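Local structure of tartrate dehydrogenase/decarboxylase (Pseudomonas putida, 3FLK) at residues 61-66 against 98-103; 111-116 against 301-306; 229-232 against 237-240; 268-271 against 277-280; 336-341 against 345-350. The protein oxidises tartrate with NAD and also converts meso-tartrate to D-glycerate and D-malate to pyruvate, using a magnesium or manganese ion in each subunit of a homodimer. The protein carries 1 engineered substitution. One frame throughout, in Å; residues are numbered along the deposited sequence.

How the contacts relate
Five contacts illustrate how one chain can be tied together over very different loop lengths. From the N terminus, contact 1 closes first, setting helix 63-67 against the end of helix 94-100. Contact 2 then opens at the end of strand 105-111 and closes only at helix 299-313; this long loop encloses contacts 3 and 4, which follow one another without crossing. Contact 3 folds helix 224-233 back on the approach to strand 240-243, and contact 4 pairs strands 266-270 and 278-282 as a hairpin. Contact 1 touches this hairpin through Arg98 and Gln103, and contact 2 touches it through Phe280. Contact 5 comes last, linking helices 317-336 and 349-361.

Contact 1: residues 61-66 against 98-103; sequences DDWAEQ and RREFDQ. With OXL (oxalate ion), chain G; SO4 (sulfate ion), chain L.
Trp63 and Ala64, in the first turn of the short helix 63-67, meet Glu100 and Phe101 where helix 94-100 ends in a Schellman motif, with Asp102 at positive phi as its C-prime residue. Ahead of helix 63-67, the backbone N of Asp61 donates to a sulfate ion, probably from the crystallisation liquor, that Lys57 also binds. Asp62 holds the N-cap position without a capping bond from its side chain; its OD1 accepts instead from Gln66 NE2 at 3.0 Å, met from above the carboxylate plane. Trp63 carries most of the contact. Its CG stands between the backbone N and the carbonyl carbon (chi1 65°), and the six-membered part of the indole reaches the C-terminal end of helix 94-100. There Trp63 CZ2 lies 3.2 Å from Glu100 OE1, with ring and carboxylate planes 53° apart. Trp63 CZ3 approaches Phe101 CZ to 3.8 Å, the two side chains running past each other in opposite directions and their rings set obliquely. A water ties the indole N-H to the same carboxylate, accepting from Trp63 NE1 at 3.3 Å and donating to Glu100 OE2 at 3.1 Å. Ala64 completes the packing with CB 4.3 Å from Phe101 CE1, while its carbonyl O faces the edge of that phenyl ring. On the active-site side, Arg98, salt-bridged to Glu281, grips one oxalate oxygen with both terminal nitrogens, NH1 at 3.1 Å and NH2 at 3.0 Å from O2.

Contact 2: residues 111-116 against 301-306; sequences RLFPGV and MIWSGA. With SO4 (sulfate ion), chain J.
Phe113 and Trp303 form the tight half of this contact, an offset edge-to-face pair in which the rim of the phenyl ring is turned toward the six-membered ring of the indole. The side chains come from opposite directions, and Phe113 CE2 lies 3.5 Å from Trp303 CZ3, with the planes 66° apart. Trp303 CB points at the loop, and with CG anti to the backbone N (chi1 -168°) the indole extends to Phe113. Phe113 also begins a type II beta turn to Val116, where Gly115 takes the positive phi.

The looser half is polar and partly exposed. The extended start of the Arg111 side chain bends at chi3, -50°, and Trp303 CZ2 sits over one face of its guanidinium, 3.5 Å from NH1. A sulfate ion, probably from the crystallisation liquor, then joins the two residues at their edges. Arg111 NH1 donates to O4 at 2.9 Å and NH2 to O1 at 3.0 Å, whereas Trp303 NE1 gives O3 a fairly straight bond of 2.8 Å. His323 also hydrogen-bonds this anion.

The contact thus joins the loop leaving strand 105-111 to helix 299-313. Phe113 also touches Glu331 of helix 317-336, Trp303 rests on Pro266 of strand 266-270, and Met301 and Ile302 face helix 17-35.

Contact 3: residues 229-232 against 237-240; sequences ARFV and RFDV. With NAI (1,4-dihydronicotinamide adenine dinucleotide), chain N; SO4 (sulfate ion), chain K.
Phe238 fills the angle between Arg230 and Phe231, and its side chain can be followed outward atom by atom. CB leaves the backbone toward the helix, with CG anti to the carbonyl carbon (chi1 -54°), which directs the ring at residues 230 and 231. On one flank, Phe238 CD2 is 4.0 Å from Phe231 CE1, which stands over the centre of the Phe238 face. Next, Phe238 CE2 comes to 3.7 Å from Phe231 CD1, while the carbonyl O of Arg230 lies at the ring edge, in its plane. At the tip, Phe238 CZ touches Arg230 CB at 3.7 Å. The two phenyl planes are 57° apart, an oblique pairing that Phe130 extends by touching both rings. The contact belongs to a beta-alpha-beta crossover: strand 218-223 leads into helix 224-233, and the segment holding Phe238 leads on into strand 240-243, with strand 186-191 lying between the two in the sheet. Exchanging Phe238 for an alanine would probably deprive Phe231 of the ring it leans on and open a gap beside Arg230 CB. Beyond that CB, the extended Arg230 chain reaches NADH, where NH2 makes a weak bond of 2.8 Å to the ribose oxygen O3B; several residues of the second subunit hold the same nucleotide. Arg237, bent at chi2, sends NE almost straight, at 2.8 Å, to O3 of a sulfate ion probably from the crystallisation liquor.

Contact 4: residues 268-271 against 277-280; sequences ANLN and PSLF
Asn269 and Leu279 face each other as an antiparallel hydrogen-bonded pair, their side chains lying side by side and pointing the same way. Asn269 N reaches Leu279 O at 2.7 Å, nearly along the C=O axis, and Leu279 N returns a bond of 2.9 Å to Asn269 O. With Asn269 CG beside its own backbone N (chi1 -63°), ND2 comes near the acceptor of that N, adding a weak bond to Leu279 O, and packs 3.7 Å from Leu279 CD2. Its OD1 accepts from Asn136 and from Arg98, an oxalate-binding residue. The strands form a beta hairpin, 266-270 with 278-282, within the central mixed sheet between strands 105-111 and 72-77. On the other face, Phe280 covers its non-hydrogen-bonded mate: CE1 lies 3.6 Å from Ala268 CB, and CZ is 3.6 Å from Leu270 CD2. Phe311 of helix 299-313 touches both Leu270 and Phe280. Past Leu270 a side chain takes over the pairing. Ser278 OG, anti to its carbonyl carbon (chi1 -67°), accepts from Asn271 N at 3.0 Å and donates to a water at 2.7 Å, which in turn donates to Asn271 O.

Contact 5: residues 336-341 against 345-350; sequences DGSVTP and GTLSTQ
The peptide planes at Thr340 and Val339 are the flat groups that receive segment 345-350. Gly345 N comes in above the carbonyl plane of Thr340, 53° out of it, and bonds to Thr340 O at 3.1 Å; Leu347 N, tilted 28° from the neighbouring carbonyl plane, bonds to Val339 O, also at 3.1 Å. Together they close a compact connection between two helices. Helix 317-336 ends in a Schellman motif at Gly337, an inverse gamma turn centred on Ser338 follows, and Ser348 is the N-cap of helix 349-361. Gly345 crosses where a side chain would run into Val339 O. Pro341 packs on the backbone of 345-347, with CD 3.7 Å from Leu347 O, and the methyl CG2 of Thr340 nears that same oxygen at 3.4 Å. Leu347 then lies along 336-341: CB is 3.5 Å from Val339 O, and with CG beside the backbone N (chi1 -62°) CD1 lies on Ser338 CA at 3.6 Å. A serine in place of Leu347 is likely to leave the gamma turn at Ser338 without its apolar cover. One water spans the segments, donating to Gly337 O at 3.0 Å and accepting from Thr346 N at 2.8 Å.

Contact 1: residues 61-66 against 98-103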
# COMPACT_ATOMS: atom_id res chain seq x y z
N ASP A 61 9.23 0.08 34.20
CA ASP A 61 8.21 1.11 34.42
C ASP A 61 8.75 2.54 34.31
O ASP A 61 8.02 3.45 33.92
CB ASP A 61 7.54 0.92 35.79
CG ASP A 61 6.62 -0.30 35.83
OD1 ASP A 61 6.55 -1.06 34.84
OD2 ASP A 61 5.96 -0.50 36.88
N ASP A 62 10.03 2.73 34.64
CA ASP A 62 10.65 4.06 34.63
C ASP A 62 11.48 4.36 33.37
O ASP A 62 12.41 5.16 33.41
CB ASP A 62 11.49 4.26 35.90
CG ASP A 62 12.71 3.35 35.96
OD1 ASP A 62 12.71 2.28 35.31
OD2 ASP A 62 13.67 3.71 36.67
N TRP A 63 11.12 3.72 32.26
CA TRP A 63 11.86 3.88 31.00
C TRP A 63 11.97 5.34 30.54
O TRP A 63 13.02 5.76 30.06
CB TRP A 63 11.24 3.01 29.89
CG TRP A 63 9.85 3.41 29.49
CD1 TRP A 63 8.68 2.93 30.00
CD2 TRP A 63 9.49 4.39 28.50
NE1 TRP A 63 7.61 3.55 29.40
CE2 TRP A 63 8.08 4.45 28.47
CE3 TRP A 63 10.22 5.22 27.64
CZ2 TRP A 63 7.38 5.30 27.62
CZ3 TRP A 63 9.52 6.07 26.79
CH2 TRP A 63 8.12 6.10 26.78
N ALA A 64 10.89 6.10 30.70
CA ALA A 64 10.82 7.49 30.25
C ALA A 64 11.73 8.38 31.08
O ALA A 64 12.37 9.29 30.55
CB ALA A 64 9.39 8.00 30.27
N GLU A 65 11.76 8.12 32.38
CA GLU A 65 12.65 8.80 33.32
C GLU A 65 14.11 8.59 32.91
O GLU A 65 14.92 9.52 32.93
CB GLU A 65 12.40 8.28 34.74
CG GLU A 65 13.30 8.84 35.83
CD GLU A 65 13.23 8.01 37.11
OE1 GLU A 65 12.22 8.11 37.84
OE2 GLU A 65 14.20 7.26 37.38
N GLN A 66 14.44 7.36 32.51
CA GLN A 66 15.80 7.00 32.12
C GLN A 66 16.23 7.63 30.80
O GLN A 66 17.33 8.16 30.68
CB GLN A 66 15.97 5.48 32.06
CG GLN A 66 15.83 4.78 33.41
CD GLN A 66 16.17 3.30 33.34
OE1 GLN A 66 17.25 2.92 32.89
NE2 GLN A 66 15.25 2.46 33.80
N ARG A 98 7.47 6.75 20.45
CA ARG A 98 6.94 7.67 19.44
C ARG A 98 5.86 8.59 20.00
O ARG A 98 5.85 9.79 19.71
CB ARG A 98 6.40 6.90 18.24
CG ARG A 98 7.47 6.26 17.36
CD ARG A 98 6.84 5.43 16.26
NE ARG A 98 7.83 4.95 15.30
CZ ARG A 98 7.59 4.02 14.37
NH1 ARG A 98 6.39 3.46 14.28
NH2 ARG A 98 8.55 3.64 13.54
N ARG A 99 4.97 8.04 20.82
CA ARG A 99 3.81 8.78 21.30
C ARG A 99 4.07 9.59 22.56
O ARG A 99 3.69 10.76 22.64
CB ARG A 99 2.60 7.85 21.45
CG ARG A 99 2.19 7.27 20.10
CD ARG A 99 0.98 6.37 20.14
NE ARG A 99 0.64 5.99 18.77
CZ ARG A 99 -0.57 5.61 18.34
NH1 ARG A 99 -1.60 5.55 19.18
NH2 ARG A 99 -0.74 5.31 17.07
N GLU A 100 4.75 8.99 23.53
CA GLU A 100 5.04 9.68 24.79
C GLU A 100 6.14 10.73 24.69
O GLU A 100 6.17 11.67 25.49
CB GLU A 100 5.29 8.69 25.93
CG GLU A 100 4.00 8.04 26.42
CD GLU A 100 4.22 7.00 27.50
OE1 GLU A 100 4.96 7.29 28.47
OE2 GLU A 100 3.63 5.90 27.39
N PHE A 101 7.04 10.58 23.72
CA PHE A 101 8.03 11.61 23.43
C PHE A 101 7.58 12.52 22.30
O PHE A 101 8.37 13.32 21.78
CB PHE A 101 9.41 11.00 23.14
CG PHE A 101 10.10 10.43 24.36
CD1 PHE A 101 9.74 10.83 25.64
CD2 PHE A 101 11.12 9.49 24.22
CE1 PHE A 101 10.37 10.31 26.77
CE2 PHE A 101 11.76 8.96 25.34
CZ PHE A 101 11.38 9.37 26.61
N ASP A 102 6.31 12.39 21.92
CA ASP A 102 5.67 13.22 20.89
C ASP A 102 6.54 13.41 19.65
O ASP A 102 6.76 14.54 19.18
CB ASP A 102 5.22 14.57 21.47
CG ASP A 102 4.01 15.14 20.75
OD1 ASP A 102 3.11 14.37 20.35
OD2 ASP A 102 3.95 16.38 20.60
N GLN A 103 7.03 12.29 19.12
CA GLN A 103 7.87 12.28 17.93
C GLN A 103 6.97 12.23 16.69
O GLN A 103 6.96 11.24 15.96
CB GLN A 103 8.83 11.08 17.97
CG GLN A 103 9.81 11.12 19.15
CD GLN A 103 10.53 9.80 19.40
OE1 GLN A 103 10.19 8.76 18.83
NE2 GLN A 103 11.53 9.83 20.28
C1 OXL G . 6.28 -0.35 10.99
C2 OXL G . 7.01 0.90 10.80
O1 OXL G . 6.26 -1.19 10.06
O2 OXL G . 7.02 1.76 11.71
O3 OXL G . 5.68 -0.56 12.07
O4 OXL G . 7.60 1.09 9.71
S SO4 L . 10.56 -1.47 37.13
O1 SO4 L . 9.88 -2.18 36.05
O2 SO4 L . 9.80 -1.65 38.37
O3 SO4 L . 11.90 -2.02 37.30
O4 SO4 L . 10.65 -0.05 36.81
O HOH W 1 4.41 4.18 29.85

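Contact 2: residues 111-116 against 301-306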
# COMPACT_ATOMS: atom_id res chain seq x y z
N ARG A 111 15.93 6.90 -1.96
CA ARG A 111 16.94 7.29 -2.95
C ARG A 111 17.55 6.09 -3.66
O ARG A 111 17.90 5.09 -3.03
CB ARG A 111 18.05 8.09 -2.26
CG ARG A 111 19.03 8.79 -3.20
CD ARG A 111 19.89 9.78 -2.43
NE ARG A 111 19.05 10.66 -1.60
CZ ARG A 111 19.43 11.19 -0.44
NH1 ARG A 111 20.63 10.94 0.06
NH2 ARG A 111 18.58 11.95 0.24
N LEU A 112 17.66 6.20 -4.98
CA LEU A 112 18.41 5.22 -5.78
C LEU A 112 19.85 5.71 -5.95
O LEU A 112 20.09 6.77 -6.54
CB LEU A 112 17.74 5.00 -7.14
CG LEU A 112 18.44 4.16 -8.22
CD1 LEU A 112 18.55 2.69 -7.84
CD2 LEU A 112 17.72 4.32 -9.54
N PHE A 113 20.79 4.94 -5.42
CA PHE A 113 22.22 5.25 -5.53
C PHE A 113 22.83 4.64 -6.79
O PHE A 113 22.36 3.60 -7.26
CB PHE A 113 22.97 4.75 -4.29
CG PHE A 113 22.62 5.47 -3.02
CD1 PHE A 113 23.24 6.67 -2.69
CD2 PHE A 113 21.68 4.94 -2.14
CE1 PHE A 113 22.92 7.34 -1.51
CE2 PHE A 113 21.35 5.61 -0.96
CZ PHE A 113 21.98 6.81 -0.64
N PRO A 114 23.87 5.29 -7.35
CA PRO A 114 24.63 4.68 -8.44
C PRO A 114 25.25 3.35 -8.02
O PRO A 114 25.79 3.24 -6.92
CB PRO A 114 25.73 5.71 -8.73
CG PRO A 114 25.18 6.99 -8.23
CD PRO A 114 24.36 6.64 -7.03
N GLY A 115 25.14 2.34 -8.89
CA GLY A 115 25.69 1.01 -8.62
C GLY A 115 24.71 0.02 -8.01
O GLY A 115 25.06 -1.14 -7.80
N VAL A 116 23.50 0.48 -7.73
CA VAL A 116 22.43 -0.39 -7.22
C VAL A 116 21.66 -0.98 -8.40
O VAL A 116 21.31 -0.26 -9.33
CB VAL A 116 21.44 0.37 -6.30
CG1 VAL A 116 20.44 -0.59 -5.65
CG2 VAL A 116 22.17 1.14 -5.22
N MSE A 301 20.76 1.38 9.24
CA MSE A 301 21.19 1.75 10.59
C MSE A 301 22.21 2.89 10.56
O MSE A 301 22.08 3.85 11.32
CB MSE A 301 21.79 0.53 11.29
CG MSE A 301 22.08 0.72 12.78
SE MSE A 301 20.46 0.59 13.86
CE MSE A 301 20.09 2.47 14.13
N ILE A 302 23.19 2.79 9.67
CA ILE A 302 24.27 3.78 9.56
C ILE A 302 23.75 5.14 9.09
O ILE A 302 24.07 6.17 9.67
CB ILE A 302 25.43 3.26 8.66
CG1 ILE A 302 26.14 2.08 9.35
CG2 ILE A 302 26.44 4.37 8.36
CD1 ILE A 302 26.85 1.12 8.39
N TRP A 303 22.95 5.12 8.03
CA TRP A 303 22.32 6.33 7.49
C TRP A 303 21.45 7.00 8.56
O TRP A 303 21.48 8.23 8.71
CB TRP A 303 21.51 5.99 6.24
CG TRP A 303 21.01 7.16 5.41
CD1 TRP A 303 21.00 8.48 5.76
CD2 TRP A 303 20.42 7.08 4.11
NE1 TRP A 303 20.45 9.23 4.74
CE2 TRP A 303 20.08 8.40 3.72
CE3 TRP A 303 20.14 6.02 3.23
CZ2 TRP A 303 19.48 8.68 2.49
CZ3 TRP A 303 19.54 6.31 2.01
CH2 TRP A 303 19.22 7.63 1.65
N SER A 304 20.69 6.21 9.32
CA SER A 304 19.93 6.72 10.47
C SER A 304 20.81 7.48 11.46
O SER A 304 20.39 8.49 12.02
CB SER A 304 19.21 5.58 11.21
OG SER A 304 18.18 5.04 10.42
N GLY A 305 22.03 6.98 11.66
CA GLY A 305 23.02 7.62 12.51
C GLY A 305 23.45 8.97 11.97
O GLY A 305 23.60 9.93 12.73
N ALA A 306 23.66 9.04 10.66
CA ALA A 306 23.98 10.29 9.98
C ALA A 306 22.87 11.33 10.16
O ALA A 306 23.15 12.50 10.42
CB ALA A 306 24.26 10.05 8.51
S SO4 J . 20.22 12.80 3.53
O1 SO4 J . 18.85 12.41 3.21
O2 SO4 J . 20.26 14.22 3.87
O3 SO4 J . 20.70 12.02 4.67
O4 SO4 J . 21.08 12.55 2.37

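Contact 3: residues 229-232 against 237-240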
# COMPACT_ATOMS: atom_id res chain seq x y z
N ALA A 229 0.86 2.56 -7.22
CA ALA A 229 1.08 2.26 -8.64
C ALA A 229 2.08 3.22 -9.29
O ALA A 229 2.93 2.81 -10.07
CB ALA A 229 -0.25 2.27 -9.40
N ARG A 230 1.97 4.51 -8.94
CA ARG A 230 2.84 5.55 -9.49
C ARG A 230 4.27 5.51 -8.95
O ARG A 230 5.20 5.95 -9.63
CB ARG A 230 2.22 6.94 -9.30
CG ARG A 230 1.04 7.20 -10.23
CD ARG A 230 0.62 8.67 -10.22
NE ARG A 230 -0.43 8.92 -11.20
CZ ARG A 230 -1.68 9.28 -10.90
NH1 ARG A 230 -2.05 9.44 -9.63
NH2 ARG A 230 -2.56 9.48 -11.87
N PHE A 231 4.44 4.99 -7.73
CA PHE A 231 5.78 4.74 -7.18
C PHE A 231 6.56 3.79 -8.10
O PHE A 231 7.78 3.93 -8.27
CB PHE A 231 5.69 4.14 -5.77
CG PHE A 231 5.74 5.16 -4.66
CD1 PHE A 231 5.13 6.41 -4.80
CD2 PHE A 231 6.37 4.85 -3.46
CE1 PHE A 231 5.18 7.34 -3.77
CE2 PHE A 231 6.41 5.78 -2.41
CZ PHE A 231 5.82 7.03 -2.57
N VAL A 232 5.84 2.84 -8.69
CA VAL A 232 6.42 1.85 -9.59
C VAL A 232 6.56 2.38 -11.02
O VAL A 232 7.58 2.15 -11.67
CB VAL A 232 5.58 0.54 -9.58
CG1 VAL A 232 6.03 -0.43 -10.67
CG2 VAL A 232 5.67 -0.13 -8.21
N ARG A 237 8.08 11.80 -10.37
CA ARG A 237 7.11 12.86 -10.07
C ARG A 237 7.12 13.32 -8.62
O ARG A 237 6.57 14.37 -8.29
CB ARG A 237 5.69 12.39 -10.44
CG ARG A 237 5.45 12.20 -11.94
CD ARG A 237 5.18 13.53 -12.64
NE ARG A 237 4.75 13.32 -14.03
CZ ARG A 237 5.56 13.35 -15.08
NH1 ARG A 237 6.86 13.57 -14.93
NH2 ARG A 237 5.06 13.15 -16.29
N PHE A 238 7.75 12.54 -7.74
CA PHE A 238 7.64 12.79 -6.30
C PHE A 238 8.86 13.49 -5.71
O PHE A 238 9.99 13.25 -6.12
CB PHE A 238 7.33 11.49 -5.56
CG PHE A 238 6.12 10.77 -6.09
CD1 PHE A 238 4.84 11.26 -5.84
CD2 PHE A 238 6.27 9.63 -6.88
CE1 PHE A 238 3.72 10.62 -6.36
CE2 PHE A 238 5.15 8.98 -7.40
CZ PHE A 238 3.88 9.47 -7.13
N ASP A 239 8.59 14.37 -4.75
CA ASP A 239 9.65 15.02 -3.97
C ASP A 239 9.37 14.92 -2.47
O ASP A 239 10.16 14.33 -1.74
CB ASP A 239 9.83 16.48 -4.38
CG ASP A 239 11.13 17.07 -3.85
OD1 ASP A 239 12.21 16.58 -4.24
OD2 ASP A 239 11.07 18.02 -3.04
N VAL A 240 8.27 15.51 -2.03
CA VAL A 240 7.81 15.36 -0.65
C VAL A 240 6.46 14.65 -0.66
O VAL A 240 5.52 15.12 -1.31
CB VAL A 240 7.70 16.72 0.09
CG1 VAL A 240 7.12 16.54 1.50
CG2 VAL A 240 9.06 17.41 0.17
PA NAI N . -8.21 6.21 -11.73
O1A NAI N . -8.16 4.73 -11.78
O2A NAI N . -9.46 6.72 -12.32
O5B NAI N . -6.96 6.83 -12.54
C5B NAI N . -5.64 6.75 -12.05
C4B NAI N . -4.64 6.96 -13.18
O4B NAI N . -4.63 5.84 -14.06
C3B NAI N . -4.97 8.18 -14.02
O3B NAI N . -3.77 8.85 -14.32
C2B NAI N . -5.60 7.61 -15.28
O2B NAI N . -5.33 8.39 -16.43
C1B NAI N . -5.01 6.21 -15.37
N9A NAI N . -6.01 5.27 -15.90
C8A NAI N . -7.10 4.76 -15.23
N7A NAI N . -7.76 3.93 -16.06
C5A NAI N . -7.11 3.89 -17.24
C6A NAI N . -7.35 3.20 -18.42
N6A NAI N . -8.37 2.34 -18.51
N1A NAI N . -6.49 3.35 -19.49
C2A NAI N . -5.39 4.19 -19.39
N3A NAI N . -5.16 4.88 -18.21
C4A NAI N . -6.00 4.72 -17.15
O3 NAI N . -8.04 6.61 -10.18
PN NAI N . -8.05 8.10 -9.56
O1N NAI N . -7.51 9.06 -10.55
O2N NAI N . -7.42 7.98 -8.23
O5D NAI N . -9.62 8.37 -9.33
C5D NAI N . -10.41 9.10 -10.25
C4D NAI N . -11.88 8.97 -9.87
O4D NAI N . -12.31 7.63 -10.00
C3D NAI N . -12.14 9.36 -8.42
O3D NAI N . -13.34 10.11 -8.38
C2D NAI N . -12.32 8.04 -7.70
O2D NAI N . -13.18 8.16 -6.59
C1D NAI N . -12.90 7.16 -8.80
N1N NAI N . -12.65 5.71 -8.67
C2N NAI N . -13.69 4.85 -8.88
C3N NAI N . -13.50 3.47 -8.79
C7N NAI N . -14.60 2.55 -9.25
O7N NAI N . -15.65 3.07 -10.03
N7N NAI N . -14.56 1.26 -8.91
C4N NAI N . -12.24 2.97 -8.48
C5N NAI N . -11.18 3.85 -8.27
C6N NAI N . -11.39 5.23 -8.37
S SO4 K . 1.22 12.87 -15.68
O1 SO4 K . 1.80 12.18 -16.83
O2 SO4 K . -0.10 12.32 -15.39
O3 SO4 K . 2.09 12.69 -14.51
O4 SO4 K . 1.10 14.29 -15.98

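Contact 4: residues 268-271 against 277-280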
# COMPACT_ATOMS: atom_id res chain seq x y z
N ALA A 268 13.91 8.99 10.76
CA ALA A 268 14.06 9.91 11.87
C ALA A 268 12.70 10.17 12.50
O ALA A 268 11.80 10.71 11.84
CB ALA A 268 14.68 11.21 11.37
N ASN A 269 12.54 9.74 13.75
CA ASN A 269 11.32 10.00 14.52
C ASN A 269 11.54 11.25 15.36
O ASN A 269 12.08 11.19 16.47
CB ASN A 269 10.98 8.81 15.43
CG ASN A 269 10.67 7.54 14.65
OD1 ASN A 269 9.53 7.09 14.61
ND2 ASN A 269 11.70 6.95 14.05
N LEU A 270 11.13 12.39 14.81
CA LEU A 270 11.50 13.69 15.35
C LEU A 270 10.43 14.32 16.23
O LEU A 270 9.25 14.35 15.88
CB LEU A 270 11.86 14.66 14.22
CG LEU A 270 12.99 14.33 13.24
CD1 LEU A 270 13.17 15.48 12.27
CD2 LEU A 270 14.30 14.02 13.96
N ASN A 271 10.88 14.82 17.37
CA ASN A 271 10.15 15.82 18.14
C ASN A 271 10.82 17.16 17.84
O ASN A 271 11.80 17.53 18.50
CB ASN A 271 10.20 15.48 19.64
CG ASN A 271 9.53 16.53 20.51
OD1 ASN A 271 10.18 17.18 21.33
ND2 ASN A 271 8.22 16.70 20.33
N PRO A 277 13.73 13.66 23.66
CA PRO A 277 14.69 13.10 22.70
C PRO A 277 14.00 12.51 21.47
O PRO A 277 12.94 11.89 21.58
CB PRO A 277 15.39 11.99 23.50
CG PRO A 277 14.47 11.68 24.63
CD PRO A 277 13.78 12.96 24.96
N SER A 278 14.60 12.73 20.30
CA SER A 278 14.14 12.12 19.07
C SER A 278 14.74 10.72 18.94
O SER A 278 15.70 10.38 19.63
CB SER A 278 14.49 12.99 17.87
OG SER A 278 13.78 14.22 17.90
N LEU A 279 14.16 9.91 18.05
CA LEU A 279 14.57 8.52 17.89
C LEU A 279 14.97 8.23 16.44
O LEU A 279 14.27 8.61 15.50
CB LEU A 279 13.46 7.57 18.35
CG LEU A 279 13.75 6.06 18.35
CD1 LEU A 279 13.02 5.39 19.49
CD2 LEU A 279 13.37 5.42 17.02
N PHE A 280 16.10 7.55 16.28
CA PHE A 280 16.64 7.27 14.96
C PHE A 280 16.83 5.76 14.79
O PHE A 280 17.45 5.11 15.63
CB PHE A 280 17.93 8.06 14.72
CG PHE A 280 17.73 9.56 14.83
CD1 PHE A 280 17.50 10.32 13.69
CD2 PHE A 280 17.75 10.19 16.07
CE1 PHE A 280 17.29 11.70 13.78
CE2 PHE A 280 17.55 11.57 16.17
CZ PHE A 280 17.32 12.32 15.03
O HOH W 2 13.92 16.14 19.86

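Contact 5: residues 336-341 against 345-350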
# COMPACT_ATOMS: atom_id res chain seq x y z
N ASP A 336 31.27 0.71 -5.16
CA ASP A 336 32.32 -0.32 -5.17
C ASP A 336 31.79 -1.75 -5.21
O ASP A 336 32.51 -2.67 -5.61
CB ASP A 336 33.23 -0.18 -3.94
CG ASP A 336 34.20 0.98 -4.06
OD1 ASP A 336 34.44 1.47 -5.18
OD2 ASP A 336 34.75 1.38 -3.01
N GLY A 337 30.54 -1.94 -4.79
CA GLY A 337 29.95 -3.27 -4.65
C GLY A 337 30.32 -3.93 -3.33
O GLY A 337 30.14 -5.14 -3.17
N SER A 338 30.83 -3.14 -2.39
CA SER A 338 31.16 -3.63 -1.06
C SER A 338 29.89 -3.68 -0.20
O SER A 338 29.75 -2.94 0.78
CB SER A 338 32.24 -2.76 -0.41
OG SER A 338 33.45 -2.83 -1.15
N VAL A 339 28.98 -4.56 -0.58
CA VAL A 339 27.63 -4.58 0.00
C VAL A 339 27.16 -6.00 0.34
O VAL A 339 27.82 -6.98 -0.01
CB VAL A 339 26.60 -3.87 -0.93
CG1 VAL A 339 26.81 -2.36 -0.92
CG2 VAL A 339 26.67 -4.42 -2.35
N THR A 340 26.03 -6.09 1.02
CA THR A 340 25.44 -7.36 1.42
C THR A 340 24.64 -8.00 0.27
O THR A 340 24.41 -7.35 -0.75
CB THR A 340 24.55 -7.18 2.68
OG1 THR A 340 23.76 -5.99 2.56
CG2 THR A 340 25.41 -7.10 3.94
N PRO A 341 24.25 -9.29 0.41
CA PRO A 341 23.52 -10.01 -0.64
C PRO A 341 22.21 -9.38 -1.13
O PRO A 341 21.82 -9.60 -2.28
CB PRO A 341 23.24 -11.37 0.01
CG PRO A 341 24.35 -11.54 0.99
CD PRO A 341 24.53 -10.17 1.56
N GLY A 345 25.76 -8.11 -3.45
CA GLY A 345 27.14 -8.31 -3.02
C GLY A 345 27.34 -9.59 -2.23
O GLY A 345 26.41 -10.38 -2.06
N THR A 346 28.56 -9.80 -1.74
CA THR A 346 28.90 -11.02 -1.00
C THR A 346 29.44 -10.74 0.40
O THR A 346 29.80 -11.67 1.12
CB THR A 346 29.93 -11.89 -1.77
OG1 THR A 346 31.12 -11.13 -2.00
CG2 THR A 346 29.36 -12.37 -3.10
N LEU A 347 29.50 -9.47 0.78
CA LEU A 347 30.04 -9.10 2.09
C LEU A 347 29.05 -9.35 3.23
O LEU A 347 27.83 -9.30 3.03
CB LEU A 347 30.51 -7.65 2.11
CG LEU A 347 31.64 -7.22 1.17
CD1 LEU A 347 32.18 -5.87 1.61
CD2 LEU A 347 32.78 -8.24 1.10
N SER A 348 29.59 -9.63 4.41
CA SER A 348 28.78 -9.79 5.61
C SER A 348 28.43 -8.43 6.21
O SER A 348 29.00 -7.42 5.82
CB SER A 348 29.54 -10.62 6.65
OG SER A 348 30.57 -9.85 7.24
N THR A 349 27.49 -8.43 7.16
CA THR A 349 27.11 -7.23 7.89
C THR A 349 28.33 -6.47 8.41
O THR A 349 28.47 -5.26 8.18
CB THR A 349 26.19 -7.59 9.08
OG1 THR A 349 25.06 -8.33 8.61
CG2 THR A 349 25.70 -6.34 9.81
N GLN A 350 29.21 -7.19 9.10
CA GLN A 350 30.39 -6.61 9.75
C GLN A 350 31.40 -6.08 8.73
O GLN A 350 32.03 -5.05 8.97
CB GLN A 350 31.06 -7.63 10.68
CG GLN A 350 30.22 -8.02 11.91
CD GLN A 350 29.04 -8.93 11.58
OE1 GLN A 350 29.05 -9.64 10.57
NE2 GLN A 350 28.02 -8.90 12.44
O HOH W 3 30.56 -8.01 -2.58